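Local structure of F420-reducing hydrogenase, subunit beta (Methanothermobacter marburgensis, 4OMF) at residues T74-S79 / E159-G164; L151-E156 / D175-P180; L202-T207 / T223-S228. The protein carries the FAD and an iron-sulfur cluster of the F420-reducing hydrogenase, and probably passes electrons from hydrogen oxidation to coenzyme F420 at the flavin. One frame throughout, in Å; residues are numbered along the deposited sequence.

Contact 1. Residues T74-S79 / E159-G164. With FAD (flavin-adenine dinucleotide), chain R.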
loop_
_atom_site.group_PDB
_atom_site.type_symbol
_atom_site.label_atom_id
_atom_site.label_comp_id
_atom_site.label_asym_id
_atom_site.label_seq_id
_atom_site.Cartn_x
_atom_site.Cartn_y
_atom_site.Cartn_z
ATOM N N THR C 74 -21.196 28.900 -9.312
ATOM C CA THR C 74 -21.263 27.484 -8.942
ATOM C C THR C 74 -20.738 26.527 -10.017
ATOM O O THR C 74 -20.992 26.692 -11.196
ATOM C CB THR C 74 -22.711 27.068 -8.619
ATOM O OG1 THR C 74 -23.221 27.909 -7.586
ATOM C CG2 THR C 74 -22.781 25.613 -8.151
ATOM N N LYS C 75 -20.019 25.511 -9.573
ATOM C CA LYS C 75 -19.648 24.390 -10.423
ATOM C C LYS C 75 -20.283 23.142 -9.828
ATOM O O LYS C 75 -19.973 22.797 -8.698
ATOM C CB LYS C 75 -18.124 24.242 -10.503
ATOM C CG LYS C 75 -17.410 25.488 -11.072
ATOM C CD LYS C 75 -17.074 26.463 -9.946
ATOM C CE LYS C 75 -16.591 27.799 -10.478
ATOM N NZ LYS C 75 -16.282 28.778 -9.360
ATOM N N TYR C 76 -21.180 22.476 -10.564
ATOM C CA TYR C 76 -21.867 21.321 -9.980
ATOM C C TYR C 76 -21.053 20.036 -10.136
ATOM O O TYR C 76 -21.536 19.050 -10.691
ATOM C CB TYR C 76 -23.262 21.145 -10.585
ATOM C CG TYR C 76 -24.169 22.318 -10.295
ATOM C CD1 TYR C 76 -24.636 22.563 -8.996
ATOM C CD2 TYR C 76 -24.568 23.180 -11.313
ATOM C CE1 TYR C 76 -25.464 23.637 -8.725
ATOM C CE2 TYR C 76 -25.395 24.264 -11.049
ATOM C CZ TYR C 76 -25.840 24.488 -9.756
ATOM O OH TYR C 76 -26.656 25.564 -9.510
ATOM N N THR C 77 -19.811 20.070 -9.650
ATOM C CA THR C 77 -18.987 18.876 -9.566
ATOM C C THR C 77 -18.053 19.025 -8.369
ATOM O O THR C 77 -18.144 19.996 -7.585
ATOM C CB THR C 77 -18.209 18.607 -10.885
ATOM O OG1 THR C 77 -17.555 17.324 -10.820
ATOM C CG2 THR C 77 -17.167 19.679 -11.139
ATOM N N PHE C 78 -17.179 18.047 -8.174
ATOM C CA PHE C 78 -16.403 17.993 -6.941
ATOM C C PHE C 78 -15.360 19.094 -6.831
ATOM O O PHE C 78 -14.622 19.362 -7.775
ATOM C CB PHE C 78 -15.691 16.638 -6.812
ATOM C CG PHE C 78 -16.590 15.455 -7.018
ATOM C CD1 PHE C 78 -16.259 14.468 -7.931
ATOM C CD2 PHE C 78 -17.765 15.316 -6.290
ATOM C CE1 PHE C 78 -17.082 13.365 -8.122
ATOM C CE2 PHE C 78 -18.591 14.233 -6.484
ATOM C CZ PHE C 78 -18.249 13.247 -7.407
ATOM N N SER C 79 -15.295 19.715 -5.657
ATOM C CA SER C 79 -14.180 20.565 -5.271
ATOM C C SER C 79 -13.981 20.272 -3.799
ATOM O O SER C 79 -14.703 20.801 -2.967
ATOM C CB SER C 79 -14.467 22.043 -5.507
ATOM O OG SER C 79 -13.368 22.850 -5.094
ATOM N N GLU C 159 -21.162 29.351 -20.256
ATOM C CA GLU C 159 -20.783 30.550 -19.509
ATOM C C GLU C 159 -21.263 30.519 -18.059
ATOM O O GLU C 159 -20.659 31.147 -17.189
ATOM C CB GLU C 159 -21.324 31.810 -20.201
ATOM C CG GLU C 159 -20.702 31.998 -21.577
ATOM C CD GLU C 159 -21.039 33.325 -22.229
ATOM O OE1 GLU C 159 -21.979 34.008 -21.771
ATOM O OE2 GLU C 159 -20.355 33.677 -23.218
ATOM N N LYS C 160 -22.351 29.798 -17.806
ATOM C CA LYS C 160 -22.897 29.652 -16.448
ATOM C C LYS C 160 -23.749 28.376 -16.402
ATOM O O LYS C 160 -24.391 28.041 -17.383
ATOM C CB LYS C 160 -23.748 30.873 -16.051
ATOM C CG LYS C 160 -24.230 30.856 -14.588
ATOM C CD LYS C 160 -25.093 32.081 -14.244
ATOM C CE LYS C 160 -25.358 32.156 -12.732
ATOM N NZ LYS C 160 -26.335 33.210 -12.359
ATOM N N MET C 161 -23.759 27.677 -15.274
ATOM C CA MET C 161 -24.714 26.588 -15.081
ATOM C C MET C 161 -25.551 26.898 -13.838
ATOM O O MET C 161 -25.118 27.649 -12.964
ATOM C CB MET C 161 -24.009 25.226 -14.966
ATOM C CG MET C 161 -22.943 25.132 -13.870
ATOM S SD MET C 161 -22.091 23.521 -13.889
ATOM C CE MET C 161 -21.393 23.485 -15.538
ATOM N N ASP C 162 -26.752 26.330 -13.778
ATOM C CA ASP C 162 -27.682 26.625 -12.685
ATOM C C ASP C 162 -28.676 25.475 -12.554
ATOM O O ASP C 162 -28.941 24.751 -13.517
ATOM C CB ASP C 162 -28.418 27.944 -12.958
ATOM C CG ASP C 162 -28.902 28.628 -11.687
ATOM O OD1 ASP C 162 -28.694 28.064 -10.589
ATOM O OD2 ASP C 162 -29.474 29.737 -11.796
ATOM N N ILE C 163 -29.209 25.298 -11.356
ATOM C CA ILE C 163 -30.226 24.284 -11.103
ATOM C C ILE C 163 -31.365 24.976 -10.376
ATOM O O ILE C 163 -31.135 25.770 -9.470
ATOM C CB ILE C 163 -29.668 23.104 -10.266
ATOM C CG1 ILE C 163 -28.685 22.289 -11.109
ATOM C CG2 ILE C 163 -30.814 22.235 -9.714
ATOM C CD1 ILE C 163 -27.984 21.145 -10.381
ATOM N N GLY C 164 -32.592 24.714 -10.801
ATOM C CA GLY C 164 -33.743 25.343 -10.179
ATOM C C GLY C 164 -34.987 25.178 -11.013
ATOM O O GLY C 164 -34.915 24.899 -12.215
HETATM P PA FAD R . -20.871 33.345 -5.167
HETATM O O1A FAD R . -21.271 32.985 -6.574
HETATM O O2A FAD R . -20.482 34.733 -4.752
HETATM O O5B FAD R . -19.666 32.385 -4.761
HETATM C C5B FAD R . -19.918 30.981 -4.906
HETATM C C4B FAD R . -18.959 30.245 -3.969
HETATM O O4B FAD R . -19.221 28.842 -4.039
HETATM C C3B FAD R . -17.517 30.473 -4.406
HETATM O O3B FAD R . -16.685 30.860 -3.302
HETATM C C2B FAD R . -17.090 29.104 -4.916
HETATM O O2B FAD R . -15.704 28.862 -4.627
HETATM C C1B FAD R . -17.994 28.143 -4.166
HETATM N N9A FAD R . -18.189 26.912 -4.952
HETATM C C8A FAD R . -18.607 26.853 -6.229
HETATM N N7A FAD R . -18.694 25.567 -6.645
HETATM C C5A FAD R . -18.318 24.792 -5.589
HETATM C C6A FAD R . -18.161 23.339 -5.350
HETATM N N6A FAD R . -18.411 22.430 -6.329
HETATM N N1A FAD R . -17.764 22.962 -4.124
HETATM C C2A FAD R . -17.473 23.845 -3.145
HETATM N N3A FAD R . -17.579 25.187 -3.291
HETATM C C4A FAD R . -17.993 25.689 -4.481
HETATM N N1 FAD R . -28.273 26.094 -3.964
HETATM C C2 FAD R . -29.575 25.805 -3.561
HETATM O O2 FAD R . -30.349 26.750 -3.309
HETATM N N3 FAD R . -29.984 24.480 -3.498
HETATM C C4 FAD R . -29.108 23.452 -3.777
HETATM O O4 FAD R . -29.508 22.271 -3.670
HETATM C C4X FAD R . -28.097 23.731 -4.772
HETATM N N5 FAD R . -27.240 22.576 -5.144
HETATM C C5X FAD R . -25.809 22.872 -5.003
HETATM C C6 FAD R . -24.957 21.791 -5.286
HETATM C C7 FAD R . -23.578 22.001 -5.399
HETATM C C7M FAD R . -22.645 20.833 -5.693
HETATM C C8 FAD R . -23.087 23.296 -5.243
HETATM C C8M FAD R . -21.617 23.654 -5.347
HETATM C C9 FAD R . -23.939 24.389 -4.973
HETATM C C9A FAD R . -25.325 24.197 -4.943
HETATM N N10 FAD R . -26.180 25.268 -4.574
HETATM C C10 FAD R . -27.554 25.114 -4.610
HETATM C "C1'" FAD R . -25.689 26.567 -4.076
HETATM C "C2'" FAD R . -25.567 27.634 -5.133
HETATM O "O2'" FAD R . -25.540 27.175 -6.406
HETATM C "C3'" FAD R . -24.690 28.604 -4.802
HETATM O "O3'" FAD R . -23.394 28.212 -4.862
HETATM C "C4'" FAD R . -25.032 29.455 -3.591
HETATM O "O4'" FAD R . -26.361 30.012 -3.680
HETATM C "C5'" FAD R . -23.998 30.567 -3.392
HETATM O "O5'" FAD R . -24.214 31.598 -4.343
HETATM P P FAD R . -23.604 33.062 -4.130
HETATM O O1P FAD R . -23.970 33.485 -2.725
HETATM O O2P FAD R . -24.016 33.949 -5.268
HETATM O O3P FAD R . -22.001 32.778 -4.150
HETATM O O HOH W 1 -22.207 28.714 -12.714
HETATM O O HOH W 2 -27.794 26.895 -7.737
#
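Y76 lays its ring beneath the side chain of I163, whose CD1 sits over the middle of one face, 3.8 Å from the ring centroid and 5° off its normal, a CH-pi contact. The methyl CG2 of T74 lies against the opposite face, displaced toward the rim. M161 runs alongside: its SD comes obliquely to within 3.6 Å of Y76 CD2, a Met-aromatic contact, and also takes a weak but straight hydrogen bond from Y76 N. With CG between backbone N and carbonyl carbon (chi1 56°), M161 lays CG and SD along Y76 CD2. At the phenol end, I163 N gives Y76 OH a weak bond of 3.2 Å, and a water 2.5 Å from Y76 OH bridges to D162 OD1 and FAD O2'. A phenylalanine in place of Y76 would probably keep the ring packing but leave this water and I163 N without their phenolic partner. FAD is gripped next door: T74 OG1 is hydrogen-bonded to FAD O2' at 2.7 Å, K75 N reaches FAD N7A, and FAD N6A donates to K75 O at 2.9 Å and weakly to T77 O. Q24 ties the two segments together, accepting from T74 N and donating to M161 O. The inverse gamma turn centred on Y76 presents K75 and T77 backbone groups to the adenine, while the tyrosine's ring edge meets C7 and C5X of the isoalloxazine in the FAD pocket.

Contact 2. Residues L151-E156 / D175-P180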
loop_
_atom_site.group_PDB
_atom_site.type_symbol
_atom_site.label_atom_id
_atom_site.label_comp_id
_atom_site.label_asym_id
_atom_site.label_seq_id
_atom_site.Cartn_x
_atom_site.Cartn_y
_atom_site.Cartn_z
ATOM N N LEU C 151 -27.199 18.007 -24.475
ATOM C CA LEU C 151 -27.523 19.361 -24.937
ATOM C C LEU C 151 -26.738 19.760 -26.195
ATOM O O LEU C 151 -27.004 20.796 -26.799
ATOM C CB LEU C 151 -27.281 20.379 -23.820
ATOM C CG LEU C 151 -28.228 20.215 -22.622
ATOM C CD1 LEU C 151 -27.922 21.202 -21.509
ATOM C CD2 LEU C 151 -29.687 20.357 -23.091
ATOM N N GLY C 152 -25.760 18.950 -26.577
ATOM C CA GLY C 152 -25.068 19.171 -27.836
ATOM C C GLY C 152 -24.196 20.415 -27.934
ATOM O O GLY C 152 -24.029 20.988 -29.018
ATOM N N VAL C 153 -23.647 20.867 -26.815
ATOM C CA VAL C 153 -22.602 21.887 -26.905
ATOM C C VAL C 153 -21.321 21.297 -26.313
ATOM O O VAL C 153 -21.037 20.120 -26.536
ATOM C CB VAL C 153 -23.023 23.218 -26.220
ATOM C CG1 VAL C 153 -24.149 23.861 -27.038
ATOM C CG2 VAL C 153 -23.486 22.987 -24.779
ATOM N N SER C 154 -20.539 22.094 -25.595
ATOM C CA SER C 154 -19.324 21.585 -24.946
ATOM C C SER C 154 -19.068 22.367 -23.672
ATOM O O SER C 154 -19.701 23.389 -23.429
ATOM C CB SER C 154 -18.121 21.685 -25.868
ATOM O OG SER C 154 -17.719 23.042 -26.037
ATOM N N MET C 155 -18.130 21.895 -22.864
ATOM C CA MET C 155 -17.888 22.519 -21.573
ATOM C C MET C 155 -17.396 23.960 -21.795
ATOM O O MET C 155 -17.740 24.874 -21.039
ATOM C CB MET C 155 -16.887 21.682 -20.755
ATOM C CG MET C 155 -17.381 20.249 -20.484
ATOM S SD MET C 155 -18.969 20.175 -19.603
ATOM C CE MET C 155 -18.537 20.950 -18.056
ATOM N N GLU C 156 -16.633 24.163 -22.862
ATOM C CA GLU C 156 -16.054 25.462 -23.143
ATOM C C GLU C 156 -17.111 26.490 -23.559
ATOM O O GLU C 156 -16.916 27.687 -23.368
ATOM C CB GLU C 156 -14.974 25.312 -24.231
ATOM C CG GLU C 156 -14.252 26.584 -24.642
ATOM C CD GLU C 156 -13.323 26.364 -25.836
ATOM O OE1 GLU C 156 -13.655 25.532 -26.717
ATOM O OE2 GLU C 156 -12.259 27.022 -25.886
ATOM N N ASP C 175 -27.534 31.639 -25.811
ATOM C CA ASP C 175 -28.575 30.611 -25.761
ATOM C C ASP C 175 -28.753 30.055 -24.350
ATOM O O ASP C 175 -27.789 29.945 -23.604
ATOM C CB ASP C 175 -28.221 29.485 -26.731
ATOM C CG ASP C 175 -29.422 28.689 -27.177
ATOM O OD1 ASP C 175 -30.500 28.842 -26.568
ATOM O OD2 ASP C 175 -29.276 27.911 -28.149
ATOM N N VAL C 176 -29.988 29.699 -23.991
ATOM C CA VAL C 176 -30.262 29.066 -22.698
ATOM C C VAL C 176 -30.790 27.665 -22.954
ATOM O O VAL C 176 -31.823 27.500 -23.595
ATOM C CB VAL C 176 -31.287 29.876 -21.864
ATOM C CG1 VAL C 176 -31.544 29.203 -20.504
ATOM C CG2 VAL C 176 -30.809 31.321 -21.673
ATOM N N LEU C 177 -30.067 26.654 -22.489
ATOM C CA LEU C 177 -30.439 25.263 -22.762
ATOM C C LEU C 177 -30.804 24.563 -21.464
ATOM O O LEU C 177 -30.165 24.789 -20.432
ATOM C CB LEU C 177 -29.281 24.514 -23.438
ATOM C CG LEU C 177 -28.704 25.183 -24.681
ATOM C CD1 LEU C 177 -27.399 24.524 -25.089
ATOM C CD2 LEU C 177 -29.716 25.084 -25.802
ATOM N N THR C 178 -31.811 23.698 -21.495
ATOM C CA THR C 178 -32.207 23.033 -20.252
ATOM C C THR C 178 -32.501 21.548 -20.425
ATOM O O THR C 178 -32.783 21.066 -21.532
ATOM C CB THR C 178 -33.463 23.693 -19.620
ATOM O OG1 THR C 178 -34.585 23.509 -20.492
ATOM C CG2 THR C 178 -33.255 25.190 -19.398
ATOM N N LEU C 179 -32.436 20.847 -19.300
ATOM C CA LEU C 179 -32.836 19.455 -19.159
ATOM C C LEU C 179 -33.767 19.374 -17.953
ATOM O O LEU C 179 -33.561 20.093 -16.975
ATOM C CB LEU C 179 -31.624 18.537 -18.921
ATOM C CG LEU C 179 -30.609 18.291 -20.019
ATOM C CD1 LEU C 179 -29.433 17.491 -19.455
ATOM C CD2 LEU C 179 -31.240 17.559 -21.200
ATOM N N PRO C 180 -34.775 18.489 -18.001
ATOM C CA PRO C 180 -35.534 18.243 -16.764
ATOM C C PRO C 180 -34.607 17.696 -15.691
ATOM O O PRO C 180 -33.755 16.849 -15.983
ATOM C CB PRO C 180 -36.582 17.196 -17.179
ATOM C CG PRO C 180 -36.626 17.262 -18.700
ATOM C CD PRO C 180 -35.260 17.691 -19.143
#
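L151 and L177 bring their CA atoms to 6.9 Å, the nearest approach of the backbones, where the chain leaving helix 140-150 passes strand 176-180. The loop that follows the helix packs here on an edge strand of the three-stranded antiparallel sheet, and the side chains that meet are all aliphatic. G152, the first residue to leave helical geometry, has a positive phi (68°) and turns the chain between the two side chains that touch the strand. L151 does most of the work. Its CG is anti to the carbonyl carbon (chi1 -66°), which sends the two methyls out over the strand: CD1 lies 4.1 Å from L177 CB as the two leucines run antiparallel to each other, side by side, while L151 CD2 reaches the backbone at T178 O, 3.5 Å away. L179 crosses L151 at a slant, and its side-chain end bends in closer than its CB direction would suggest, with L179 CD2 3.7 Å from L151 CD2. V170 of the middle strand adds to the patch by touching both L151 and L177, and K150 of the helix lies against L179. The contact is near the surface, and its residues remain partly exposed except for the buried L179. At the loop end, V153 and L177 meet tip to tip, V153 CG1 standing 3.8 Å from L177 CD1.

Contact 3. Residues L202-T207 / T223-S228. With KEN (N,N-dimethylmethanamine), chain P.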
loop_
_atom_site.group_PDB
_atom_site.type_symbol
_atom_site.label_atom_id
_atom_site.label_comp_id
_atom_site.label_asym_id
_atom_site.label_seq_id
_atom_site.Cartn_x
_atom_site.Cartn_y
_atom_site.Cartn_z
ATOM N N LEU C 202 -24.947 22.990 9.886
ATOM C CA LEU C 202 -23.899 23.181 10.885
ATOM C C LEU C 202 -22.972 24.359 10.559
ATOM O O LEU C 202 -21.987 24.591 11.259
ATOM C CB LEU C 202 -23.078 21.887 11.046
ATOM C CG LEU C 202 -23.919 20.685 11.525
ATOM C CD1 LEU C 202 -23.113 19.385 11.614
ATOM C CD2 LEU C 202 -24.568 20.989 12.854
ATOM N N ALA C 203 -23.280 25.104 9.495
ATOM C CA ALA C 203 -22.433 26.221 9.095
ATOM C C ALA C 203 -22.662 27.427 10.008
ATOM O O ALA C 203 -23.673 27.493 10.707
ATOM C CB ALA C 203 -22.702 26.612 7.638
ATOM N N ASP C 204 -21.748 28.389 9.985
ATOM C CA ASP C 204 -21.985 29.635 10.711
ATOM C C ASP C 204 -23.151 30.431 10.113
ATOM O O ASP C 204 -23.982 30.967 10.850
ATOM C CB ASP C 204 -20.750 30.505 10.711
ATOM C CG ASP C 204 -19.635 29.925 11.549
ATOM O OD1 ASP C 204 -19.915 29.439 12.671
ATOM O OD2 ASP C 204 -18.485 29.975 11.092
ATOM N N VAL C 205 -23.133 30.557 8.785
ATOM C CA VAL C 205 -24.176 31.202 7.974
ATOM C C VAL C 205 -24.373 30.285 6.790
ATOM O O VAL C 205 -23.379 29.816 6.236
ATOM C CB VAL C 205 -23.757 32.581 7.416
ATOM C CG1 VAL C 205 -24.959 33.329 6.861
ATOM C CG2 VAL C 205 -23.033 33.388 8.425
ATOM N N SER C 206 -25.617 30.047 6.385
ATOM C CA SER C 206 -25.885 29.169 5.246
ATOM C C SER C 206 -26.634 29.931 4.149
ATOM O O SER C 206 -27.494 30.754 4.447
ATOM C CB SER C 206 -26.707 27.951 5.686
ATOM O OG SER C 206 -26.121 27.274 6.791
ATOM N N THR C 207 -26.317 29.673 2.883
ATOM C CA THR C 207 -26.976 30.434 1.835
ATOM C C THR C 207 -27.206 29.602 0.572
ATOM O O THR C 207 -26.484 28.645 0.300
ATOM C CB THR C 207 -26.156 31.745 1.537
ATOM O OG1 THR C 207 -26.845 32.585 0.600
ATOM C CG2 THR C 207 -24.773 31.409 1.000
ATOM N N THR C 223 -24.783 30.635 14.000
ATOM C CA THR C 223 -23.937 30.758 15.188
ATOM C C THR C 223 -23.740 32.231 15.537
ATOM O O THR C 223 -24.063 33.101 14.729
ATOM C CB THR C 223 -22.578 30.129 14.968
ATOM O OG1 THR C 223 -21.943 30.817 13.884
ATOM C CG2 THR C 223 -22.697 28.643 14.626
ATOM N N ASP C 224 -23.210 32.519 16.728
ATOM C CA ASP C 224 -22.907 33.906 17.094
ATOM C C ASP C 224 -22.000 34.568 16.044
ATOM O O ASP C 224 -22.232 35.713 15.649
ATOM C CB ASP C 224 -22.246 33.987 18.482
ATOM C CG ASP C 224 -23.191 33.586 19.617
ATOM O OD1 ASP C 224 -24.411 33.453 19.375
ATOM O OD2 ASP C 224 -22.708 33.416 20.762
ATOM N N ALA C 225 -20.990 33.835 15.584
ATOM C CA ALA C 225 -20.049 34.347 14.603
ATOM C C ALA C 225 -20.746 34.625 13.270
ATOM O O ALA C 225 -20.548 35.673 12.643
ATOM C CB ALA C 225 -18.908 33.357 14.412
ATOM N N GLY C 226 -21.571 33.685 12.844
ATOM C CA GLY C 226 -22.297 33.830 11.598
ATOM C C GLY C 226 -23.231 35.018 11.576
ATOM O O GLY C 226 -23.219 35.842 10.645
ATOM N N ASP C 227 -24.061 35.111 12.607
ATOM C CA ASP C 227 -25.026 36.179 12.688
ATOM C C ASP C 227 -24.322 37.530 12.807
ATOM O O ASP C 227 -24.693 38.494 12.142
ATOM C CB ASP C 227 -25.966 35.936 13.873
ATOM C CG ASP C 227 -27.134 36.900 13.903
ATOM O OD1 ASP C 227 -28.034 36.821 13.030
ATOM O OD2 ASP C 227 -27.169 37.727 14.823
ATOM N N SER C 228 -23.287 37.597 13.635
ATOM C CA SER C 228 -22.673 38.883 13.918
ATOM C C SER C 228 -21.894 39.384 12.710
ATOM O O SER C 228 -21.944 40.560 12.391
ATOM C CB SER C 228 -21.777 38.795 15.153
ATOM O OG SER C 228 -20.423 38.705 14.791
HETATM C CA1 KEN P . -17.954 29.330 14.757
HETATM C CB1 KEN P . -15.907 27.880 14.897
HETATM C CC1 KEN P . -16.758 28.526 12.676
HETATM N NE1 KEN P . -16.615 28.967 14.119
#
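Two hydrogen bonds join D204 and T223, one through the backbone and one through the side chains. T223 N donates to D204 O over 3.3 Å, nearly straight at 164°, and lies in the carbonyl plane on a lone pair. T223 OG1 gives its proton to D204 OD1, a bond whose length is less sure because that carboxylate oxygen is modelled too close to the bound trimethylamine. T223 OG1 accepts from G226 N at 3.1 Å, so the hydroxyl both donates and accepts. T223 is thus the N-cap of helix 224-235: with OG1 between the backbone N and the carbonyl carbon (chi1 61°), the oxygen can curl back over the first turn, and the helix start is pinned to the segment leading into strand 205-208 of the eight-stranded mixed sheet. The carboxylate of D204 is also held outside the pair: OD2 accepts from L129 N, which probably limits how the group can turn, and OD1 forms a salt bridge with R110. D204 and R110 are among the residues lining the trimethylamine pocket. Among the carbon contacts, G226 CA makes a straight CA-H...O approach to D204 O, 3.4 Å. V205 CG2 presses on G226 CA at 3.3 Å, closer than two carbons normally pack. Having no side chain, G226 lets the helix come this near to D204 O and V205.

After strands 8-14, 44-51 and 56-62, the chain reaches the loop 74-79, passes through strands 97-101 and 126-132 and helix 140-150, and returns at strand 160-164 to close contact 1. Contact 2 opens before that closure, at 151-156, and closes at 175-180, so the two cross: their segments alternate along the chain, and both end on the three-stranded antiparallel sheet, on its two outer strands. Contact 1 joins that sheet to the FAD loop, contact 2 to the loop leaving helix 140-150. Contact 3 follows in series, linking strand 205-208 of the large mixed sheet to helix 224-235, with its centre about 23 Å from that of contact 1, across the chain's centre.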